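Local coordinates for protein putative peptidyl-arginine deiminase (Chlorobium tepidum, PDB 1XKN) that probably hydrolyses the guanidinium group of agmatine or of arginine residues, as a deiminase of the Porphyromonas-type peptidyl-arginine deiminase family, at residues A[28-33]-A[330-335]; A[48-53]-A[290-295]; A[294-299]-A[318-323]. One frame throughout, in Å; residues are numbered along the deposited sequence.

Contact 1 of 3, residues A[28-33]-A[330-335]; sequences SWPGKF and LIWGLG
The indole rings of Trp29 and Trp332 each turn an edge to the opposite segment and donate their N-H there. At the Trp29 edge, in the ring plane, lies the carbonyl of Leu330: NE1 of Trp29 bonds to O of Leu330 at 2.9 Å. Ser28 CB sits over one face of this ring, towards the rim, Gly333 N lies obliquely by CD1 of Trp29 at 3.2 Å, and CD1 of Leu330 rests 3.8 Å from CZ2 of Trp29, the two side chains lying side by side. NE1 of Trp332 donates to O of Pro30 at 2.9 Å. In both bonds the acceptor lies in the indole plane, but only at Pro30 does the donor stand well above the carbonyl plane. The Trp332 indole runs obliquely across the proline, whose CG touches Trp332 CZ2 at 3.7 Å. Leu330 O is gripped twice, since the amide of Gly333 reaches it from the same face as the indole. Gly333 CA comes to 3.3 Å from Ser28 O, and a water donates to both Ser28 O and Gly333 O. Outside the two segments, Tyr277 packs edge-to-face on Trp332 and makes a cation-pi contact with Lys32. A type II beta turn, Trp29 to Lys32, in the loop between strand 15-21 and helix 36-50 is thus held against the 3-10 turn 330-333, in the loop between strands 321-326 and 342-345.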
loop_
_atom_site.group_PDB
_atom_site.type_symbol
_atom_site.label_atom_id
_atom_site.label_comp_id
_atom_site.label_asym_id
_atom_site.label_seq_id
_atom_site.Cartn_x
_atom_site.Cartn_y
_atom_site.Cartn_z
ATOM N N SER A 28 -5.237 14.805 10.077
ATOM C CA SER A 28 -4.525 14.239 8.939
ATOM C C SER A 28 -4.621 15.162 7.732
ATOM O O SER A 28 -3.715 15.211 6.903
ATOM C CB SER A 28 -5.096 12.865 8.585
ATOM O OG SER A 28 -4.861 11.928 9.619
ATOM N N TRP A 29 -5.728 15.889 7.645
ATOM C CA TRP A 29 -5.968 16.826 6.548
ATOM C C TRP A 29 -6.341 18.166 7.183
ATOM O O TRP A 29 -7.433 18.684 6.959
ATOM C CB TRP A 29 -7.124 16.313 5.686
ATOM C CG TRP A 29 -6.842 15.006 4.994
ATOM C CD1 TRP A 29 -6.218 14.834 3.792
ATOM C CD2 TRP A 29 -7.171 13.687 5.466
ATOM N NE1 TRP A 29 -6.139 13.493 3.484
ATOM C CE2 TRP A 29 -6.713 12.769 4.496
ATOM C CE3 TRP A 29 -7.807 13.195 6.616
ATOM C CZ2 TRP A 29 -6.869 11.387 4.635
ATOM C CZ3 TRP A 29 -7.964 11.816 6.756
ATOM C CH2 TRP A 29 -7.493 10.929 5.769
ATOM N N PRO A 30 -5.415 18.760 7.958
ATOM C CA PRO A 30 -5.661 20.036 8.637
ATOM C C PRO A 30 -6.203 21.174 7.781
ATOM O O PRO A 30 -5.542 21.648 6.862
ATOM C CB PRO A 30 -4.304 20.362 9.260
ATOM C CG PRO A 30 -3.339 19.761 8.293
ATOM C CD PRO A 30 -3.981 18.422 7.988
ATOM N N GLY A 31 -7.423 21.600 8.094
ATOM C CA GLY A 31 -8.038 22.698 7.370
ATOM C C GLY A 31 -8.714 22.353 6.059
ATOM O O GLY A 31 -9.227 23.240 5.377
ATOM N N LYS A 32 -8.721 21.077 5.691
ATOM C CA LYS A 32 -9.359 20.674 4.446
ATOM C C LYS A 32 -9.765 19.206 4.488
ATOM O O LYS A 32 -9.360 18.409 3.644
ATOM C CB LYS A 32 -8.418 20.929 3.265
ATOM C CG LYS A 32 -9.121 20.913 1.913
ATOM C CD LYS A 32 -8.218 21.422 0.795
ATOM C CE LYS A 32 -7.014 20.515 0.584
ATOM N NZ LYS A 32 -6.177 20.971 -0.553
ATOM N N PHE A 33 -10.582 18.856 5.475
ATOM C CA PHE A 33 -11.039 17.483 5.624
ATOM C C PHE A 33 -12.332 17.194 4.865
ATOM O O PHE A 33 -12.554 16.072 4.420
ATOM C CB PHE A 33 -11.247 17.153 7.106
ATOM C CG PHE A 33 -11.735 15.752 7.349
ATOM C CD1 PHE A 33 -10.843 14.687 7.386
ATOM C CD2 PHE A 33 -13.093 15.494 7.503
ATOM C CE1 PHE A 33 -11.295 13.380 7.574
ATOM C CE2 PHE A 33 -13.555 14.196 7.689
ATOM C CZ PHE A 33 -12.655 13.137 7.724
ATOM N N LEU A 330 -6.897 14.359 -1.318
ATOM C CA LEU A 330 -6.460 13.255 -0.476
ATOM C C LEU A 330 -4.985 13.384 -0.112
ATOM O O LEU A 330 -4.601 13.158 1.037
ATOM C CB LEU A 330 -6.697 11.916 -1.178
ATOM C CG LEU A 330 -6.285 10.675 -0.379
ATOM C CD1 LEU A 330 -7.099 10.596 0.906
ATOM C CD2 LEU A 330 -6.501 9.421 -1.225
ATOM N N ILE A 331 -4.167 13.766 -1.090
ATOM C CA ILE A 331 -2.723 13.891 -0.897
ATOM C C ILE A 331 -2.282 14.870 0.199
ATOM O O ILE A 331 -1.127 14.845 0.630
ATOM C CB ILE A 331 -2.022 14.236 -2.245
ATOM C CG1 ILE A 331 -0.525 13.930 -2.153
ATOM C CG2 ILE A 331 -2.239 15.693 -2.603
ATOM C CD1 ILE A 331 -0.215 12.477 -1.820
ATOM N N TRP A 332 -3.195 15.726 0.649
ATOM C CA TRP A 332 -2.883 16.672 1.719
ATOM C C TRP A 332 -2.650 15.847 2.988
ATOM O O TRP A 332 -2.047 16.319 3.950
ATOM C CB TRP A 332 -4.048 17.655 1.910
ATOM C CG TRP A 332 -3.891 18.657 3.034
ATOM C CD1 TRP A 332 -4.856 19.035 3.925
ATOM C CD2 TRP A 332 -2.719 19.421 3.367
ATOM N NE1 TRP A 332 -4.361 19.983 4.793
ATOM C CE2 TRP A 332 -3.054 20.239 4.474
ATOM C CE3 TRP A 332 -1.425 19.497 2.841
ATOM C CZ2 TRP A 332 -2.140 21.118 5.063
ATOM C CZ3 TRP A 332 -0.511 20.373 3.427
ATOM C CH2 TRP A 332 -0.876 21.173 4.529
ATOM N N GLY A 333 -3.129 14.603 2.967
ATOM C CA GLY A 333 -2.947 13.701 4.094
ATOM C C GLY A 333 -1.565 13.067 4.039
ATOM O O GLY A 333 -1.167 12.333 4.947
ATOM N N LEU A 334 -0.849 13.353 2.950
ATOM C CA LEU A 334 0.511 12.877 2.707
ATOM C C LEU A 334 0.606 11.417 2.258
ATOM O O LEU A 334 1.650 10.772 2.389
ATOM C CB LEU A 334 1.387 13.122 3.944
ATOM C CG LEU A 334 1.281 14.540 4.525
ATOM C CD1 LEU A 334 2.183 14.654 5.744
ATOM C CD2 LEU A 334 1.675 15.579 3.476
ATOM N N GLY A 335 -0.498 10.915 1.714
ATOM C CA GLY A 335 -0.570 9.552 1.214
ATOM C C GLY A 335 -1.725 9.496 0.229
ATOM O O GLY A 335 -2.602 10.362 0.272
HETATM O O HOH W 1 -1.307 13.065 7.546
#

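Contact 2 of 3, residues A[48-53]-A[290-295]; sequences SRSETV and YIANTV
Glu51 OE2 takes two hydrogen bonds, one from its own neighbour and one from across the contact. Ser50 OG donates to it at 2.8 Å on the anti side, somewhat out of the carboxylate plane, while the amide N of Asn293 reaches its syn lone pair at 2.9 Å in a nearly straight bond (168°). The Ser50 hydroxyl is itself an acceptor: standing anti to its backbone N (chi1 171°), OG of Ser50 reaches N of Thr294, which donates to it at 2.9 Å. Two successive amides of the 292-295 turn are thus held by two successive side chains. CB of Ser50 lies 3.1 Å from OG1 of Thr294. The Glu51 chain bends at chi2 and crosses the Asn293 side chain at about a right angle, with CG of Asn293 3.3 Å from Glu51 OE2; Asn293 OD1 accepts from His15 N. Tip to tip, Glu51 OE1 and Tyr290 OH remain 3.9 Å apart; both bond to Thr18 OG1, and OE1 also meets His15 ND1. Ala292 N, bonded to Val295 O, closes the turn between strands 290-291 and 295-300. The contact therefore sets this turn against the short link between helix 36-50 and strand 52-57, with strand 15-21 supplying His15 and Thr18 alongside.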
loop_
_atom_site.group_PDB
_atom_site.type_symbol
_atom_site.label_atom_id
_atom_site.label_comp_id
_atom_site.label_asym_id
_atom_site.label_seq_id
_atom_site.Cartn_x
_atom_site.Cartn_y
_atom_site.Cartn_z
ATOM N N SER A 48 -15.514 -1.840 -5.186
ATOM C CA SER A 48 -16.677 -2.725 -5.125
ATOM C C SER A 48 -17.060 -3.286 -6.493
ATOM O O SER A 48 -17.820 -4.246 -6.580
ATOM C CB SER A 48 -17.879 -2.006 -4.488
ATOM O OG SER A 48 -18.408 -0.993 -5.323
ATOM N N ARG A 49 -16.535 -2.691 -7.557
ATOM C CA ARG A 49 -16.819 -3.173 -8.903
ATOM C C ARG A 49 -15.991 -4.429 -9.152
ATOM O O ARG A 49 -16.343 -5.276 -9.976
ATOM C CB ARG A 49 -16.430 -2.116 -9.940
ATOM C CG ARG A 49 -17.226 -0.828 -9.870
ATOM C CD ARG A 49 -16.701 0.157 -10.901
ATOM N NE ARG A 49 -16.783 -0.398 -12.251
ATOM C CZ ARG A 49 -15.887 -0.175 -13.207
ATOM N NH1 ARG A 49 -14.832 0.592 -12.963
ATOM N NH2 ARG A 49 -16.044 -0.719 -14.408
ATOM N N SER A 50 -14.898 -4.544 -8.406
ATOM C CA SER A 50 -13.954 -5.642 -8.551
ATOM C C SER A 50 -14.028 -6.763 -7.521
ATOM O O SER A 50 -13.911 -7.942 -7.863
ATOM C CB SER A 50 -12.534 -5.063 -8.542
ATOM O OG SER A 50 -11.551 -6.077 -8.463
ATOM N N GLU A 51 -14.224 -6.397 -6.259
ATOM C CA GLU A 51 -14.238 -7.395 -5.204
ATOM C C GLU A 51 -14.886 -6.860 -3.934
ATOM O O GLU A 51 -15.386 -5.731 -3.899
ATOM C CB GLU A 51 -12.790 -7.813 -4.905
ATOM C CG GLU A 51 -11.939 -6.675 -4.308
ATOM C CD GLU A 51 -10.519 -6.614 -4.852
ATOM O OE1 GLU A 51 -9.579 -6.411 -4.050
ATOM O OE2 GLU A 51 -10.335 -6.744 -6.082
ATOM N N THR A 52 -14.874 -7.690 -2.897
ATOM C CA THR A 52 -15.422 -7.329 -1.596
ATOM C C THR A 52 -14.574 -6.210 -1.008
ATOM O O THR A 52 -13.347 -6.198 -1.164
ATOM C CB THR A 52 -15.375 -8.528 -0.630
ATOM O OG1 THR A 52 -16.160 -9.604 -1.161
ATOM C CG2 THR A 52 -15.915 -8.133 0.738
ATOM N N VAL A 53 -15.233 -5.270 -0.340
ATOM C CA VAL A 53 -14.549 -4.149 0.290
ATOM C C VAL A 53 -14.880 -4.168 1.780
ATOM O O VAL A 53 -16.041 -4.041 2.169
ATOM C CB VAL A 53 -15.012 -2.799 -0.305
ATOM C CG1 VAL A 53 -14.185 -1.664 0.272
ATOM C CG2 VAL A 53 -14.898 -2.834 -1.822
ATOM N N TYR A 290 -3.004 1.246 -6.688
ATOM C CA TYR A 290 -3.389 -0.004 -6.051
ATOM C C TYR A 290 -3.883 -0.989 -7.100
ATOM O O TYR A 290 -4.704 -0.639 -7.953
ATOM C CB TYR A 290 -4.492 0.231 -5.014
ATOM C CG TYR A 290 -5.006 -1.049 -4.387
ATOM C CD1 TYR A 290 -4.165 -1.862 -3.622
ATOM C CD2 TYR A 290 -6.330 -1.449 -4.555
ATOM C CE1 TYR A 290 -4.631 -3.040 -3.040
ATOM C CE2 TYR A 290 -6.808 -2.630 -3.976
ATOM C CZ TYR A 290 -5.956 -3.415 -3.222
ATOM O OH TYR A 290 -6.432 -4.571 -2.649
ATOM N N ILE A 291 -3.382 -2.219 -7.039
ATOM C CA ILE A 291 -3.795 -3.254 -7.979
ATOM C C ILE A 291 -4.940 -4.049 -7.354
ATOM O O ILE A 291 -4.771 -4.641 -6.290
ATOM C CB ILE A 291 -2.645 -4.247 -8.281
ATOM C CG1 ILE A 291 -1.408 -3.497 -8.781
ATOM C CG2 ILE A 291 -3.104 -5.261 -9.328
ATOM C CD1 ILE A 291 -0.128 -4.325 -8.687
ATOM N N ALA A 292 -6.105 -4.039 -7.999
ATOM C CA ALA A 292 -7.265 -4.794 -7.525
ATOM C C ALA A 292 -7.479 -5.943 -8.508
ATOM O O ALA A 292 -6.736 -6.062 -9.480
ATOM C CB ALA A 292 -8.497 -3.896 -7.474
ATOM N N ASN A 293 -8.488 -6.779 -8.280
ATOM C CA ASN A 293 -8.725 -7.908 -9.175
ATOM C C ASN A 293 -9.030 -7.532 -10.622
ATOM O O ASN A 293 -8.420 -8.066 -11.545
ATOM C CB ASN A 293 -9.855 -8.796 -8.637
ATOM C CG ASN A 293 -9.450 -9.585 -7.408
ATOM O OD1 ASN A 293 -8.283 -9.592 -7.009
ATOM N ND2 ASN A 293 -10.417 -10.268 -6.803
ATOM N N THR A 294 -9.963 -6.609 -10.826
ATOM C CA THR A 294 -10.342 -6.225 -12.185
ATOM C C THR A 294 -9.926 -4.821 -12.596
ATOM O O THR A 294 -10.115 -4.427 -13.750
ATOM C CB THR A 294 -11.861 -6.316 -12.380
ATOM O OG1 THR A 294 -12.500 -5.310 -11.587
ATOM C CG2 THR A 294 -12.365 -7.676 -11.957
ATOM N N VAL A 295 -9.370 -4.064 -11.660
ATOM C CA VAL A 295 -8.972 -2.700 -11.964
ATOM C C VAL A 295 -7.716 -2.288 -11.224
ATOM O O VAL A 295 -7.332 -2.894 -10.226
ATOM C CB VAL A 295 -10.088 -1.691 -11.584
ATOM C CG1 VAL A 295 -11.344 -1.960 -12.398
ATOM C CG2 VAL A 295 -10.399 -1.791 -10.092
#

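Contact 3 of 3, residues A[294-299]-A[318-323]; sequences TVVLVP and PKREVV
Val295 and Glu321 lie side by side and point the same way, as do Leu297 and Val323 two residues on, all four on one face of a parallel strand pair. Val296 and Val322 form the opposite face; Val298 meets Val322 obliquely, and the extended Arg320 chain runs past Val296 at about a right angle. These last two pairs make the closest of the apolar touches: CG2 of Val296 against CD of Arg320 at 3.6 Å, and CG2 of Val298 against CG1 of Val322 at 3.7 Å. On the first face, Leu297 CD2 lies 4.1 Å from Val323 CB, and Val295 CG1 lies 4.0 Å from Glu321 CB. Glu321 OE2 forms a salt bridge with Arg49 NH2.

Between the faces, four backbone bonds link the strands, passing from Glu321 N to Thr294 O, Val296 N to Glu321 O, Val323 N to Val296 O and Val298 N to Val323 O. The shortest is Val323 N to Val296 O at 2.8 Å, and three CA-H...O approaches accompany them, weak at most. The strand directions differ by 19°.

This is the strand pairing of a beta-alpha-beta unit: strand 295-300, helix 305-316, strand 321-326. That helix covers the side of Val296, Val298 and Val322, with Leu313 on Val298 and Ile310 on Val322; helix 36-50 covers the Leu297 face. Arg320 NE bonds to Ala292 O and NH1 to Trp12 O. The chemistry is thus divided: apolar branches pack on both faces, the Arg320 guanidinium bonds to backbone carbonyls, and the Glu321 charge is probably balanced by Arg49.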
loop_
_atom_site.group_PDB
_atom_site.type_symbol
_atom_site.label_atom_id
_atom_site.label_comp_id
_atom_site.label_asym_id
_atom_site.label_seq_id
_atom_site.Cartn_x
_atom_site.Cartn_y
_atom_site.Cartn_z
ATOM N N THR A 294 -9.963 -6.609 -10.826
ATOM C CA THR A 294 -10.342 -6.225 -12.185
ATOM C C THR A 294 -9.926 -4.821 -12.596
ATOM O O THR A 294 -10.115 -4.427 -13.750
ATOM C CB THR A 294 -11.861 -6.316 -12.380
ATOM O OG1 THR A 294 -12.500 -5.310 -11.587
ATOM C CG2 THR A 294 -12.365 -7.676 -11.957
ATOM N N VAL A 295 -9.370 -4.064 -11.660
ATOM C CA VAL A 295 -8.972 -2.700 -11.964
ATOM C C VAL A 295 -7.716 -2.288 -11.224
ATOM O O VAL A 295 -7.332 -2.894 -10.226
ATOM C CB VAL A 295 -10.088 -1.691 -11.584
ATOM C CG1 VAL A 295 -11.344 -1.960 -12.398
ATOM C CG2 VAL A 295 -10.399 -1.791 -10.092
ATOM N N VAL A 296 -7.066 -1.257 -11.749
ATOM C CA VAL A 296 -5.887 -0.692 -11.122
ATOM C C VAL A 296 -6.303 0.751 -10.899
ATOM O O VAL A 296 -6.713 1.438 -11.837
ATOM C CB VAL A 296 -4.651 -0.762 -12.038
ATOM C CG1 VAL A 296 -3.450 -0.122 -11.339
ATOM C CG2 VAL A 296 -4.341 -2.220 -12.369
ATOM N N LEU A 297 -6.227 1.194 -9.651
ATOM C CA LEU A 297 -6.628 2.546 -9.297
ATOM C C LEU A 297 -5.400 3.422 -9.129
ATOM O O LEU A 297 -4.560 3.180 -8.267
ATOM C CB LEU A 297 -7.459 2.512 -8.011
ATOM C CG LEU A 297 -8.654 1.545 -8.084
ATOM C CD1 LEU A 297 -9.378 1.522 -6.749
ATOM C CD2 LEU A 297 -9.596 1.965 -9.200
ATOM N N VAL A 298 -5.310 4.447 -9.967
ATOM C CA VAL A 298 -4.170 5.349 -9.959
ATOM C C VAL A 298 -4.532 6.745 -9.479
ATOM O O VAL A 298 -5.521 7.329 -9.923
ATOM C CB VAL A 298 -3.581 5.465 -11.376
ATOM C CG1 VAL A 298 -2.313 6.297 -11.353
ATOM C CG2 VAL A 298 -3.316 4.078 -11.929
ATOM N N PRO A 299 -3.740 7.298 -8.549
ATOM C CA PRO A 299 -4.059 8.646 -8.075
ATOM C C PRO A 299 -3.708 9.657 -9.166
ATOM O O PRO A 299 -2.673 9.530 -9.820
ATOM C CB PRO A 299 -3.173 8.791 -6.838
ATOM C CG PRO A 299 -1.966 7.971 -7.190
ATOM C CD PRO A 299 -2.572 6.743 -7.841
ATOM N N PRO A 318 -2.592 -5.253 -18.836
ATOM C CA PRO A 318 -3.527 -5.313 -19.964
ATOM C C PRO A 318 -4.851 -6.032 -19.712
ATOM O O PRO A 318 -5.827 -5.811 -20.432
ATOM C CB PRO A 318 -2.698 -5.983 -21.055
ATOM C CG PRO A 318 -1.834 -6.921 -20.283
ATOM C CD PRO A 318 -1.400 -6.083 -19.092
ATOM N N LYS A 319 -4.885 -6.883 -18.692
ATOM C CA LYS A 319 -6.091 -7.636 -18.366
ATOM C C LYS A 319 -7.011 -6.908 -17.386
ATOM O O LYS A 319 -8.094 -7.397 -17.062
ATOM C CB LYS A 319 -5.698 -9.009 -17.803
ATOM C CG LYS A 319 -5.029 -9.923 -18.829
ATOM C CD LYS A 319 -4.427 -11.179 -18.202
ATOM C CE LYS A 319 -3.169 -10.860 -17.402
ATOM N NZ LYS A 319 -2.447 -12.085 -16.940
ATOM N N ARG A 320 -6.590 -5.731 -16.931
ATOM C CA ARG A 320 -7.376 -4.953 -15.978
ATOM C C ARG A 320 -7.752 -3.586 -16.542
ATOM O O ARG A 320 -7.201 -3.149 -17.551
ATOM C CB ARG A 320 -6.576 -4.744 -14.688
ATOM C CG ARG A 320 -6.264 -6.007 -13.892
ATOM C CD ARG A 320 -5.389 -5.642 -12.701
ATOM N NE ARG A 320 -5.325 -6.668 -11.663
ATOM C CZ ARG A 320 -4.494 -7.705 -11.671
ATOM N NH1 ARG A 320 -4.516 -8.571 -10.670
ATOM N NH2 ARG A 320 -3.642 -7.879 -12.675
ATOM N N GLU A 321 -8.704 -2.913 -15.901
ATOM C CA GLU A 321 -9.081 -1.577 -16.347
ATOM C C GLU A 321 -8.388 -0.569 -15.438
ATOM O O GLU A 321 -8.642 -0.541 -14.233
ATOM C CB GLU A 321 -10.594 -1.358 -16.269
ATOM C CG GLU A 321 -11.008 -0.006 -16.849
ATOM C CD GLU A 321 -12.408 0.417 -16.457
ATOM O OE1 GLU A 321 -12.843 1.496 -16.916
ATOM O OE2 GLU A 321 -13.068 -0.317 -15.692
ATOM N N VAL A 322 -7.515 0.255 -16.007
ATOM C CA VAL A 322 -6.804 1.258 -15.219
ATOM C C VAL A 322 -7.661 2.514 -15.094
ATOM O O VAL A 322 -7.954 3.180 -16.087
ATOM C CB VAL A 322 -5.440 1.613 -15.854
ATOM C CG1 VAL A 322 -4.731 2.668 -15.008
ATOM C CG2 VAL A 322 -4.580 0.362 -15.961
ATOM N N VAL A 323 -8.058 2.825 -13.863
ATOM C CA VAL A 323 -8.917 3.974 -13.579
ATOM C C VAL A 323 -8.260 5.004 -12.671
ATOM O O VAL A 323 -7.661 4.656 -11.655
ATOM C CB VAL A 323 -10.228 3.512 -12.902
ATOM C CG1 VAL A 323 -11.092 4.708 -12.543
ATOM C CG2 VAL A 323 -10.977 2.568 -13.821
#

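How the contacts relate
Contacts 2 and 3 are neighbours, their centres about 9 Å apart, whereas the centre of contact 1 lies about 24 Å from each. Contacts 2 and 3 share Thr294 and Val295 and meet on the three-stranded sheet 290-291, 295-300, 321-326, where Tyr290 O and Leu297 N probably bond at 2.9 Å. Along the chain, 28-33 and 48-53 come first, flanking most of helix 36-50; 290-295, 294-299, 318-323 and 330-335 follow in order, so contact 1 spans both others. Early and late parts of the sequence are thereby brought together twice, near either end of helix 36-50, while contact 3 is a local pairing within the late part.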